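Side-chain contacts in putative aspartate aminotransferase (Thermus thermophilus, PDB 1IUG), which probably catalyses the pyridoxal-phosphate-dependent transfer of amino groups from amino acids such as aspartate to 2-oxo acids: residues 60-65 and 211-216; 66-71 and 97-102; 261-266 and 336-341; 265-270 and 343-348. One frame throughout, in Å; residues are numbered along the deposited sequence.

Contact 1. Residues 60-65 and 211-216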
loop_
_atom_site.group_PDB
_atom_site.type_symbol
_atom_site.label_atom_id
_atom_site.label_comp_id
_atom_site.label_asym_id
_atom_site.label_seq_id
_atom_site.Cartn_x
_atom_site.Cartn_y
_atom_site.Cartn_z
ATOM N N GLY A 60 6.243 -1.095 5.096
ATOM C CA GLY A 60 7.497 -1.823 5.133
ATOM C C GLY A 60 7.329 -3.307 5.400
ATOM O O GLY A 60 8.044 -4.125 4.819
ATOM N N THR A 61 6.371 -3.653 6.260
ATOM C CA THR A 61 6.096 -5.047 6.605
ATOM C C THR A 61 5.776 -5.871 5.355
ATOM O O THR A 61 6.210 -7.023 5.236
ATOM C CB THR A 61 4.931 -5.152 7.621
ATOM O OG1 THR A 61 5.262 -4.410 8.798
ATOM C CG2 THR A 61 4.684 -6.604 8.022
ATOM N N LEU A 62 5.053 -5.262 4.414
ATOM C CA LEU A 62 4.691 -5.930 3.167
ATOM C C LEU A 62 5.944 -6.334 2.392
ATOM O O LEU A 62 6.006 -7.423 1.822
ATOM C CB LEU A 62 3.821 -5.017 2.297
ATOM C CG LEU A 62 3.376 -5.610 0.961
ATOM C CD1 LEU A 62 2.407 -6.754 1.206
ATOM C CD2 LEU A 62 2.727 -4.544 0.109
ATOM N N ALA A 63 6.929 -5.440 2.367
ATOM C CA ALA A 63 8.194 -5.689 1.676
ATOM C C ALA A 63 8.961 -6.837 2.339
ATOM O O ALA A 63 9.625 -7.619 1.658
ATOM C CB ALA A 63 9.048 -4.416 1.660
ATOM N N MET A 64 8.867 -6.927 3.666
ATOM C CA MET A 64 9.534 -7.988 4.424
ATOM C C MET A 64 8.933 -9.344 4.073
ATOM O O MET A 64 9.659 -10.311 3.852
ATOM C CB MET A 64 9.405 -7.744 5.927
ATOM C CG MET A 64 10.235 -6.597 6.454
ATOM S SD MET A 64 9.776 -6.188 8.152
ATOM C CE MET A 64 10.531 -7.528 9.082
ATOM N N GLU A 65 7.604 -9.395 4.001
ATOM C CA GLU A 65 6.885 -10.617 3.659
ATOM C C GLU A 65 7.176 -11.060 2.230
ATOM O O GLU A 65 7.347 -12.250 1.973
ATOM C CB GLU A 65 5.373 -10.425 3.831
ATOM C CG GLU A 65 4.553 -11.668 3.466
ATOM C CD GLU A 65 3.082 -11.548 3.825
ATOM O OE1 GLU A 65 2.740 -10.765 4.733
ATOM O OE2 GLU A 65 2.264 -12.252 3.205
ATOM N N TYR A 211 0.256 -13.785 -4.617
ATOM C CA TYR A 211 -0.438 -13.124 -5.727
ATOM C C TYR A 211 -0.083 -11.639 -5.852
ATOM O O TYR A 211 0.628 -11.249 -6.772
ATOM C CB TYR A 211 -1.962 -13.307 -5.661
ATOM C CG TYR A 211 -2.623 -12.915 -6.965
ATOM C CD1 TYR A 211 -2.607 -13.781 -8.060
ATOM C CD2 TYR A 211 -3.184 -11.649 -7.136
ATOM C CE1 TYR A 211 -3.122 -13.396 -9.291
ATOM C CE2 TYR A 211 -3.699 -11.253 -8.366
ATOM C CZ TYR A 211 -3.660 -12.131 -9.439
ATOM O OH TYR A 211 -4.126 -11.730 -10.670
ATOM N N TYR A 212 -0.586 -10.818 -4.933
ATOM C CA TYR A 212 -0.307 -9.383 -4.945
ATOM C C TYR A 212 1.185 -9.123 -4.794
ATOM O O TYR A 212 1.715 -8.191 -5.399
ATOM C CB TYR A 212 -1.049 -8.677 -3.809
ATOM C CG TYR A 212 -0.840 -7.174 -3.741
ATOM C CD1 TYR A 212 -1.651 -6.301 -4.473
ATOM C CD2 TYR A 212 0.135 -6.619 -2.906
ATOM C CE1 TYR A 212 -1.503 -4.910 -4.369
ATOM C CE2 TYR A 212 0.295 -5.234 -2.796
ATOM C CZ TYR A 212 -0.530 -4.386 -3.530
ATOM O OH TYR A 212 -0.398 -3.021 -3.409
ATOM N N LEU A 213 1.858 -9.965 -4.010
ATOM C CA LEU A 213 3.286 -9.797 -3.774
ATOM C C LEU A 213 4.227 -10.758 -4.519
ATOM O O LEU A 213 5.342 -11.043 -4.074
ATOM C CB LEU A 213 3.568 -9.731 -2.265
ATOM C CG LEU A 213 3.772 -10.930 -1.338
ATOM C CD1 LEU A 213 3.347 -10.510 0.070
ATOM C CD2 LEU A 213 2.995 -12.148 -1.790
ATOM N N ASP A 214 3.764 -11.243 -5.666
ATOM C CA ASP A 214 4.549 -12.120 -6.536
ATOM C C ASP A 214 5.590 -11.177 -7.166
ATOM O O ASP A 214 5.241 -10.286 -7.940
ATOM C CB ASP A 214 3.623 -12.702 -7.617
ATOM C CG ASP A 214 4.340 -13.606 -8.623
ATOM O OD1 ASP A 214 5.503 -13.346 -9.001
ATOM O OD2 ASP A 214 3.703 -14.574 -9.078
ATOM N N LEU A 215 6.858 -11.360 -6.812
ATOM C CA LEU A 215 7.922 -10.509 -7.333
ATOM C C LEU A 215 8.287 -10.760 -8.793
ATOM O O LEU A 215 8.818 -9.870 -9.458
ATOM C CB LEU A 215 9.156 -10.582 -6.428
ATOM C CG LEU A 215 9.234 -9.544 -5.292
ATOM C CD1 LEU A 215 7.866 -9.217 -4.718
ATOM C CD2 LEU A 215 10.179 -10.023 -4.210
ATOM N N ALA A 216 7.967 -11.949 -9.301
ATOM C CA ALA A 216 8.250 -12.284 -10.696
ATOM C C ALA A 216 7.492 -11.373 -11.655
ATOM O O ALA A 216 8.094 -10.835 -12.591
ATOM C CB ALA A 216 7.925 -13.740 -10.989
#
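Leu-62 and Leu-213 bring the two backbones nearest, their CA atoms 8.1 Å apart. Here the start of helix 60-71 faces a type I beta turn from Tyr-211 to Asp-214, and Asp-214 then serves as N-cap of helix 215-222, its OD1 taking a weak bond from Ala-216 N. Leu-62 holds CG anti to the backbone N (chi1 -180°), which carries the branch toward the turn, where its two methyls meet different partners. CD2 meets the edge of the Tyr-212 ring, near its plane and 3.9 Å from CE2, while CD1 lies 4.0 Å from CD1 of Leu-213. That same Leu-213 methyl sits across the extended chain of Glu-65, with Leu-213 CD1 3.7 Å from Glu-65 OE2. The buried carboxylate is satisfied from elsewhere: OE2 pairs with Lys-69, and OE1 accepts from Tyr-212 N of the second subunit. Leu-62 also packs on Tyr-212 of that subunit, so the cluster belongs to the dimer interface. At the head of the same helix, Gly-60 N and Thr-61 OG1 bind the phosphate of the cofactor-modified Lys-185. Met-64 of helix 60-71 rests on helix 85-96; Ala-63, and Leu-215 from the other segment, touch Val-196 of strand 193-198.

Contact 2. Residues 66-71 and 97-102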
loop_
_atom_site.group_PDB
_atom_site.type_symbol
_atom_site.label_atom_id
_atom_site.label_comp_id
_atom_site.label_asym_id
_atom_site.label_seq_id
_atom_site.Cartn_x
_atom_site.Cartn_y
_atom_site.Cartn_z
ATOM N N ALA A 66 7.225 -10.102 1.307
ATOM C CA ALA A 66 7.491 -10.405 -0.097
ATOM C C ALA A 66 8.896 -10.962 -0.291
ATOM O O ALA A 66 9.113 -11.839 -1.129
ATOM C CB ALA A 66 7.297 -9.169 -0.948
ATOM N N LEU A 67 9.846 -10.429 0.474
ATOM C CA LEU A 67 11.235 -10.868 0.408
ATOM C C LEU A 67 11.322 -12.334 0.819
ATOM O O LEU A 67 11.900 -13.151 0.102
ATOM C CB LEU A 67 12.103 -10.011 1.338
ATOM C CG LEU A 67 13.624 -10.231 1.418
ATOM C CD1 LEU A 67 14.266 -8.972 1.967
ATOM C CD2 LEU A 67 13.993 -11.434 2.296
ATOM N N VAL A 68 10.733 -12.650 1.972
ATOM C CA VAL A 68 10.739 -14.002 2.524
ATOM C C VAL A 68 10.028 -15.023 1.635
ATOM O O VAL A 68 10.576 -16.088 1.346
ATOM C CB VAL A 68 10.117 -14.017 3.946
ATOM C CG1 VAL A 68 10.004 -15.445 4.480
ATOM C CG2 VAL A 68 10.959 -13.173 4.889
ATOM N N LYS A 69 8.817 -14.676 1.199
ATOM C CA LYS A 69 7.990 -15.530 0.342
ATOM C C LYS A 69 8.633 -15.861 -1.004
ATOM O O LYS A 69 8.518 -16.979 -1.496
ATOM C CB LYS A 69 6.653 -14.842 0.032
ATOM C CG LYS A 69 5.613 -14.796 1.141
ATOM C CD LYS A 69 5.212 -16.174 1.587
ATOM C CE LYS A 69 4.149 -16.143 2.675
ATOM N NZ LYS A 69 3.729 -14.770 3.053
ATOM N N ASN A 70 9.263 -14.868 -1.618
ATOM C CA ASN A 70 9.859 -15.050 -2.931
ATOM C C ASN A 70 11.278 -15.601 -3.007
ATOM O O ASN A 70 11.794 -15.808 -4.103
ATOM C CB ASN A 70 9.755 -13.748 -3.729
ATOM C CG ASN A 70 8.325 -13.413 -4.109
ATOM O OD1 ASN A 70 7.908 -13.639 -5.241
ATOM N ND2 ASN A 70 7.567 -12.876 -3.162
ATOM N N LEU A 71 11.906 -15.830 -1.858
ATOM C CA LEU A 71 13.268 -16.363 -1.832
ATOM C C LEU A 71 13.369 -17.697 -1.113
ATOM O O LEU A 71 14.372 -18.394 -1.234
ATOM C CB LEU A 71 14.231 -15.365 -1.189
ATOM C CG LEU A 71 14.576 -14.148 -2.047
ATOM C CD1 LEU A 71 15.424 -13.191 -1.243
ATOM C CD2 LEU A 71 15.289 -14.584 -3.316
ATOM N N ALA A 97 5.008 -18.090 6.497
ATOM C CA ALA A 97 5.447 -18.451 5.152
ATOM C C ALA A 97 5.714 -19.960 5.026
ATOM O O ALA A 97 6.144 -20.442 3.976
ATOM C CB ALA A 97 6.686 -17.656 4.781
ATOM N N GLY A 98 5.474 -20.693 6.112
ATOM C CA GLY A 98 5.670 -22.135 6.113
ATOM C C GLY A 98 7.116 -22.603 6.124
ATOM O O GLY A 98 7.463 -23.575 5.448
ATOM N N LEU A 99 7.954 -21.929 6.907
ATOM C CA LEU A 99 9.368 -22.282 7.000
ATOM C C LEU A 99 9.711 -22.870 8.366
ATOM O O LEU A 99 9.028 -22.596 9.360
ATOM C CB LEU A 99 10.242 -21.042 6.769
ATOM C CG LEU A 99 10.061 -20.235 5.480
ATOM C CD1 LEU A 99 11.007 -19.044 5.495
ATOM C CD2 LEU A 99 10.321 -21.106 4.268
ATOM N N VAL A 100 10.764 -23.685 8.407
ATOM C CA VAL A 100 11.229 -24.274 9.660
ATOM C C VAL A 100 12.179 -23.224 10.230
ATOM O O VAL A 100 13.257 -22.976 9.682
ATOM C CB VAL A 100 11.966 -25.611 9.431
ATOM C CG1 VAL A 100 12.260 -26.271 10.769
ATOM C CG2 VAL A 100 11.127 -26.534 8.559
ATOM N N VAL A 101 11.780 -22.622 11.347
ATOM C CA VAL A 101 12.552 -21.543 11.937
ATOM C C VAL A 101 13.275 -21.758 13.265
ATOM O O VAL A 101 12.656 -22.105 14.280
ATOM C CB VAL A 101 11.652 -20.283 12.081
ATOM C CG1 VAL A 101 12.484 -19.070 12.467
ATOM C CG2 VAL A 101 10.889 -20.024 10.786
ATOM N N GLU A 102 14.590 -21.527 13.248
ATOM C CA GLU A 102 15.395 -21.604 14.462
ATOM C C GLU A 102 15.415 -20.177 14.986
ATOM O O GLU A 102 15.910 -19.265 14.330
ATOM C CB GLU A 102 16.828 -22.081 14.205
ATOM C CG GLU A 102 17.698 -21.997 15.469
ATOM C CD GLU A 102 18.991 -22.786 15.370
ATOM O OE1 GLU A 102 20.074 -22.182 15.536
ATOM O OE2 GLU A 102 18.927 -24.014 15.150
#
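Lys-69 and Ala-97 form the tight part of this contact, with Lys-69 CE lying 3.6 Å from both CA and CB of Ala-97. A bend at chi2 (-60°) brings CD and CE of the lysine over the alanine, and chi4 (0°), nearly eclipsed, sets only the direction of the ammonium. That group ends between two carboxylates, forming salt bridges to Glu-65 and Glu-96, which leaves the aliphatic stem to press on the alanine. Beside it, Val-68 offers one methyl to two residues: CG1 is 4.0 Å from Ala-97 CB and 3.9 Å from Leu-99 CD1. On the remote side of helix 60-71, Asn-70 ND2 donates to its own helix at Ala-66 O (2.8 Å, in the carbonyl plane), and the amide also holds the chain at Leu-213 and Leu-215. Packing gives way to solvent along 97-102: Gly-98 is partly exposed and Val-100 exposed. Gly-98, with positive phi, ends helix 85-96 in a Schellman motif, turning the chain into strand 100-105 at the edge of the seven-stranded sheet. That helix links the parallel neighbours 77-82 and 100-105, a beta-alpha-beta crossover of the large domain of fold-type I pyridoxal-phosphate enzymes.

Contact 3. Residues 261-266 and 336-341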
loop_
_atom_site.group_PDB
_atom_site.type_symbol
_atom_site.label_atom_id
_atom_site.label_comp_id
_atom_site.label_asym_id
_atom_site.label_seq_id
_atom_site.Cartn_x
_atom_site.Cartn_y
_atom_site.Cartn_z
ATOM N N ASN A 261 21.930 12.246 16.142
ATOM C CA ASN A 261 21.553 11.193 17.073
ATOM C C ASN A 261 22.499 11.163 18.269
ATOM O O ASN A 261 22.064 10.962 19.406
ATOM C CB ASN A 261 21.543 9.833 16.375
ATOM C CG ASN A 261 20.692 8.816 17.105
ATOM O OD1 ASN A 261 19.506 9.046 17.343
ATOM N ND2 ASN A 261 21.290 7.687 17.466
ATOM N N ALA A 262 23.789 11.374 18.002
ATOM C CA ALA A 262 24.805 11.391 19.051
ATOM C C ALA A 262 24.539 12.577 19.977
ATOM O O ALA A 262 24.852 12.535 21.168
ATOM C CB ALA A 262 26.190 11.500 18.438
ATOM N N LEU A 263 23.952 13.628 19.410
ATOM C CA LEU A 263 23.606 14.831 20.160
ATOM C C LEU A 263 22.550 14.484 21.211
ATOM O O LEU A 263 22.616 14.961 22.345
ATOM C CB LEU A 263 23.070 15.904 19.207
ATOM C CG LEU A 263 22.686 17.258 19.807
ATOM C CD1 LEU A 263 23.927 17.960 20.349
ATOM C CD2 LEU A 263 22.007 18.111 18.750
ATOM N N LEU A 264 21.592 13.637 20.833
ATOM C CA LEU A 264 20.524 13.214 21.740
ATOM C C LEU A 264 21.052 12.327 22.866
ATOM O O LEU A 264 20.644 12.474 24.018
ATOM C CB LEU A 264 19.421 12.485 20.973
ATOM C CG LEU A 264 18.671 13.297 19.915
ATOM C CD1 LEU A 264 17.651 12.410 19.219
ATOM C CD2 LEU A 264 18.002 14.500 20.552
ATOM N N TYR A 265 21.946 11.400 22.528
ATOM C CA TYR A 265 22.538 10.518 23.530
ATOM C C TYR A 265 23.422 11.311 24.481
ATOM O O TYR A 265 23.495 11.000 25.668
ATOM C CB TYR A 265 23.347 9.397 22.874
ATOM C CG TYR A 265 22.522 8.176 22.521
ATOM C CD1 TYR A 265 22.404 7.749 21.199
ATOM C CD2 TYR A 265 21.873 7.437 23.514
ATOM C CE1 TYR A 265 21.666 6.621 20.873
ATOM C CE2 TYR A 265 21.127 6.304 23.199
ATOM C CZ TYR A 265 21.028 5.903 21.875
ATOM O OH TYR A 265 20.288 4.789 21.547
ATOM N N GLY A 266 24.070 12.352 23.958
ATOM C CA GLY A 266 24.929 13.186 24.783
ATOM C C GLY A 266 24.135 13.876 25.880
ATOM O O GLY A 266 24.532 13.866 27.043
ATOM N N GLY A 336 18.011 22.760 18.807
ATOM C CA GLY A 336 16.817 23.217 19.493
ATOM C C GLY A 336 16.156 22.078 20.247
ATOM O O GLY A 336 15.672 22.270 21.365
ATOM N N VAL A 337 16.137 20.893 19.632
ATOM C CA VAL A 337 15.550 19.698 20.241
ATOM C C VAL A 337 16.370 19.322 21.475
ATOM O O VAL A 337 15.817 18.898 22.494
ATOM C CB VAL A 337 15.535 18.490 19.253
ATOM C CG1 VAL A 337 14.975 17.256 19.934
ATOM C CG2 VAL A 337 14.702 18.814 18.031
ATOM N N ALA A 338 17.690 19.477 21.368
ATOM C CA ALA A 338 18.602 19.177 22.468
ATOM C C ALA A 338 18.256 20.052 23.671
ATOM O O ALA A 338 18.301 19.596 24.816
ATOM C CB ALA A 338 20.049 19.419 22.035
ATOM N N GLY A 339 17.906 21.308 23.400
ATOM C CA GLY A 339 17.537 22.228 24.460
ATOM C C GLY A 339 16.225 21.809 25.098
ATOM O O GLY A 339 16.059 21.908 26.316
ATOM N N MET A 340 15.297 21.339 24.268
ATOM C CA MET A 340 13.991 20.878 24.731
ATOM C C MET A 340 14.180 19.648 25.611
ATOM O O MET A 340 13.478 19.469 26.607
ATOM C CB MET A 340 13.102 20.507 23.543
ATOM C CG MET A 340 11.702 20.048 23.937
ATOM S SD MET A 340 10.849 19.174 22.615
ATOM C CE MET A 340 10.531 20.518 21.466
ATOM N N PHE A 341 15.114 18.791 25.209
ATOM C CA PHE A 341 15.420 17.574 25.943
ATOM C C PHE A 341 16.005 17.979 27.303
ATOM O O PHE A 341 15.651 17.396 28.322
ATOM C CB PHE A 341 16.395 16.706 25.134
ATOM C CG PHE A 341 16.532 15.292 25.639
ATOM C CD1 PHE A 341 15.651 14.774 26.590
ATOM C CD2 PHE A 341 17.561 14.478 25.172
ATOM C CE1 PHE A 341 15.794 13.475 27.067
ATOM C CE2 PHE A 341 17.711 13.170 25.648
ATOM C CZ PHE A 341 16.825 12.672 26.598
#
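Leu-263 and Leu-264 carry the first helix's share of a near-parallel helix pair in the C-terminal small domain of this aminotransferase fold. The axes of 261-266 and 336-341 come within 9.8 Å and differ by 19° in direction, and the backbones are nearest where the CA atoms of Leu-264 and Ala-338 stand 6.3 Å apart. At the start, Asn-261 turns to the sheet, donating from ND2 to Val-284 O. Leu-263 then reaches across along the more exposed side: with CG anti to the backbone N (chi1 -178°), it sets CD2 4.0 Å from Ala-338 CB. Leu-264 takes the inner side, its CD2 meeting CG1 of Val-337 at 4.1 Å, the two side chains slanting past one another. The same leucine rests on Leu-323 and Leu-325, thus serving both sheet and helix pair, and its side chain is about 9 Å from that of Arg-322, a predicted substrate-binding residue. Tyr-265 points away from the second helix and turns to the sheet, bonding through OH to Ala-286 N. Phe-341, about one turn beyond Ala-338, packs on Phe-321 and Leu-323 of the sheet. Its ring comes edge-on to the first helix's backbone, with Phe-341 CE2 3.4 Å from the carbonyl oxygen of Leu-264, which lies near the ring plane.

Contact 4. Residues 265-270 and 343-348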
loop_
_atom_site.group_PDB
_atom_site.type_symbol
_atom_site.label_atom_id
_atom_site.label_comp_id
_atom_site.label_asym_id
_atom_site.label_seq_id
_atom_site.Cartn_x
_atom_site.Cartn_y
_atom_site.Cartn_z
ATOM N N TYR A 265 21.946 11.400 22.528
ATOM C CA TYR A 265 22.538 10.518 23.530
ATOM C C TYR A 265 23.422 11.311 24.481
ATOM O O TYR A 265 23.495 11.000 25.668
ATOM C CB TYR A 265 23.347 9.397 22.874
ATOM C CG TYR A 265 22.522 8.176 22.521
ATOM C CD1 TYR A 265 22.404 7.749 21.199
ATOM C CD2 TYR A 265 21.873 7.437 23.514
ATOM C CE1 TYR A 265 21.666 6.621 20.873
ATOM C CE2 TYR A 265 21.127 6.304 23.199
ATOM C CZ TYR A 265 21.028 5.903 21.875
ATOM O OH TYR A 265 20.288 4.789 21.547
ATOM N N GLY A 266 24.070 12.352 23.958
ATOM C CA GLY A 266 24.929 13.186 24.783
ATOM C C GLY A 266 24.135 13.876 25.880
ATOM O O GLY A 266 24.532 13.866 27.043
ATOM N N VAL A 267 22.993 14.446 25.509
ATOM C CA VAL A 267 22.120 15.144 26.452
ATOM C C VAL A 267 21.541 14.199 27.503
ATOM O O VAL A 267 21.502 14.531 28.689
ATOM C CB VAL A 267 20.964 15.854 25.713
ATOM C CG1 VAL A 267 19.987 16.464 26.707
ATOM C CG2 VAL A 267 21.518 16.926 24.788
ATOM N N GLY A 268 21.089 13.027 27.062
ATOM C CA GLY A 268 20.516 12.054 27.977
ATOM C C GLY A 268 21.516 11.510 28.981
ATOM O O GLY A 268 21.206 11.385 30.167
ATOM N N GLU A 269 22.720 11.195 28.509
ATOM C CA GLU A 269 23.772 10.659 29.364
ATOM C C GLU A 269 24.241 11.648 30.429
ATOM O O GLU A 269 24.477 11.257 31.570
ATOM C CB GLU A 269 24.949 10.171 28.523
ATOM C CG GLU A 269 24.613 8.947 27.682
ATOM C CD GLU A 269 25.759 8.495 26.795
ATOM O OE1 GLU A 269 26.505 9.358 26.277
ATOM O OE2 GLU A 269 25.910 7.270 26.609
ATOM N N GLU A 270 24.369 12.923 30.064
ATOM C CA GLU A 270 24.783 13.935 31.032
ATOM C C GLU A 270 23.662 14.133 32.059
ATOM O O GLU A 270 23.908 14.573 33.182
ATOM C CB GLU A 270 25.125 15.264 30.347
ATOM C CG GLU A 270 23.938 15.982 29.726
ATOM C CD GLU A 270 24.233 17.429 29.356
ATOM O OE1 GLU A 270 25.296 17.697 28.752
ATOM O OE2 GLU A 270 23.389 18.296 29.667
ATOM N N GLU A 343 15.399 20.721 29.010
ATOM C CA GLU A 343 14.271 21.198 29.809
ATOM C C GLU A 343 13.412 20.085 30.400
ATOM O O GLU A 343 12.997 20.170 31.554
ATOM C CB GLU A 343 13.400 22.153 28.989
ATOM C CG GLU A 343 14.130 23.413 28.543
ATOM C CD GLU A 343 13.217 24.455 27.912
ATOM O OE1 GLU A 343 12.005 24.189 27.758
ATOM O OE2 GLU A 343 13.721 25.549 27.572
ATOM N N VAL A 344 13.139 19.053 29.604
ATOM C CA VAL A 344 12.335 17.920 30.063
ATOM C C VAL A 344 13.064 17.179 31.184
ATOM O O VAL A 344 12.439 16.695 32.127
ATOM C CB VAL A 344 12.023 16.944 28.902
ATOM C CG1 VAL A 344 11.353 15.683 29.423
ATOM C CG2 VAL A 344 11.121 17.621 27.886
ATOM N N LEU A 345 14.389 17.116 31.075
ATOM C CA LEU A 345 15.225 16.454 32.066
ATOM C C LEU A 345 15.215 17.210 33.400
ATOM O O LEU A 345 15.088 16.601 34.463
ATOM C CB LEU A 345 16.654 16.310 31.528
ATOM C CG LEU A 345 17.113 14.918 31.076
ATOM C CD1 LEU A 345 15.984 14.146 30.425
ATOM C CD2 LEU A 345 18.298 15.046 30.138
ATOM N N GLU A 346 15.304 18.537 33.330
ATOM C CA GLU A 346 15.298 19.385 34.521
ATOM C C GLU A 346 13.958 19.346 35.252
ATOM O O GLU A 346 13.891 19.637 36.445
ATOM C CB GLU A 346 15.618 20.836 34.150
ATOM C CG GLU A 346 16.998 21.045 33.539
ATOM C CD GLU A 346 17.254 22.486 33.114
ATOM O OE1 GLU A 346 16.282 23.262 32.965
ATOM O OE2 GLU A 346 18.438 22.841 32.922
ATOM N N GLU A 347 12.897 19.003 34.526
ATOM C CA GLU A 347 11.555 18.935 35.098
ATOM C C GLU A 347 11.243 17.590 35.751
ATOM O O GLU A 347 10.723 17.545 36.866
ATOM C CB GLU A 347 10.497 19.241 34.028
ATOM C CG GLU A 347 9.063 19.262 34.561
ATOM C CD GLU A 347 8.014 19.441 33.473
ATOM O OE1 GLU A 347 7.144 18.555 33.338
ATOM O OE2 GLU A 347 8.046 20.469 32.764
ATOM N N ILE A 348 11.558 16.500 35.054
ATOM C CA ILE A 348 11.285 15.153 35.555
ATOM C C ILE A 348 12.236 14.650 36.644
ATOM O O ILE A 348 11.953 13.646 37.299
ATOM C CB ILE A 348 11.245 14.108 34.406
ATOM C CG1 ILE A 348 12.628 13.960 33.764
ATOM C CG2 ILE A 348 10.199 14.503 33.368
ATOM C CD1 ILE A 348 12.724 12.828 32.759
#
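Val-267 and Leu-345 make the apolar part of this small contact: Val-267 CG1 and Leu-345 CD2 are 4.1 Å apart, with the side chains set at a slant to each other. The valine branch that meets the leucine is the one anti to the backbone N (chi1 175°), and beyond Leu-345 the valine also packs on Ala-338, Phe-341 and Arg-342 of the same opposing helix. A second kind of touch is methyl against backbone. Leu-345 CD2 comes 3.6 Å from the carbonyl oxygen of Val-267, and it lies 4.3 Å from the CA of Gly-268, where the helix carries no side chain. One leucine branch thus does all the reaching, from a first torsion (chi1 -106°) well off the staggered values. Electrostatics come in beside the apolar patch, where Glu-270 OE2 forms a salt bridge with Arg-342 NE of the partner helix and so ties the two helices together. The nearest CA atoms, those of Gly-268 and Leu-345, are 8.0 Å apart, and only 82 Å² is buried. This contact closes the C-terminal end of the pair of helices 250-270 and 331-348, in the small domain of a class-V aminotransferase.

The four contacts form two clusters on opposite sides of the chain's centre, with contacts 1 and 3 about 37 Å apart between centres. Contacts 1 and 2 share helix 60-71, their centres about 12 Å apart, and are bridged by Asn-70; along the chain, contact 2 is nested inside the loop closed by contact 1. Contacts 3 and 4 come later, with centres about 8 Å apart, as successive levels of one pairing between helices 250-270 and 331-348, joined where Phe-341 packs on Val-267. Contacts 1 and 2 both lie in the large, cofactor-holding domain, but only contact 1 reaches the second subunit; contacts 3 and 4 belong to the small C-terminal domain.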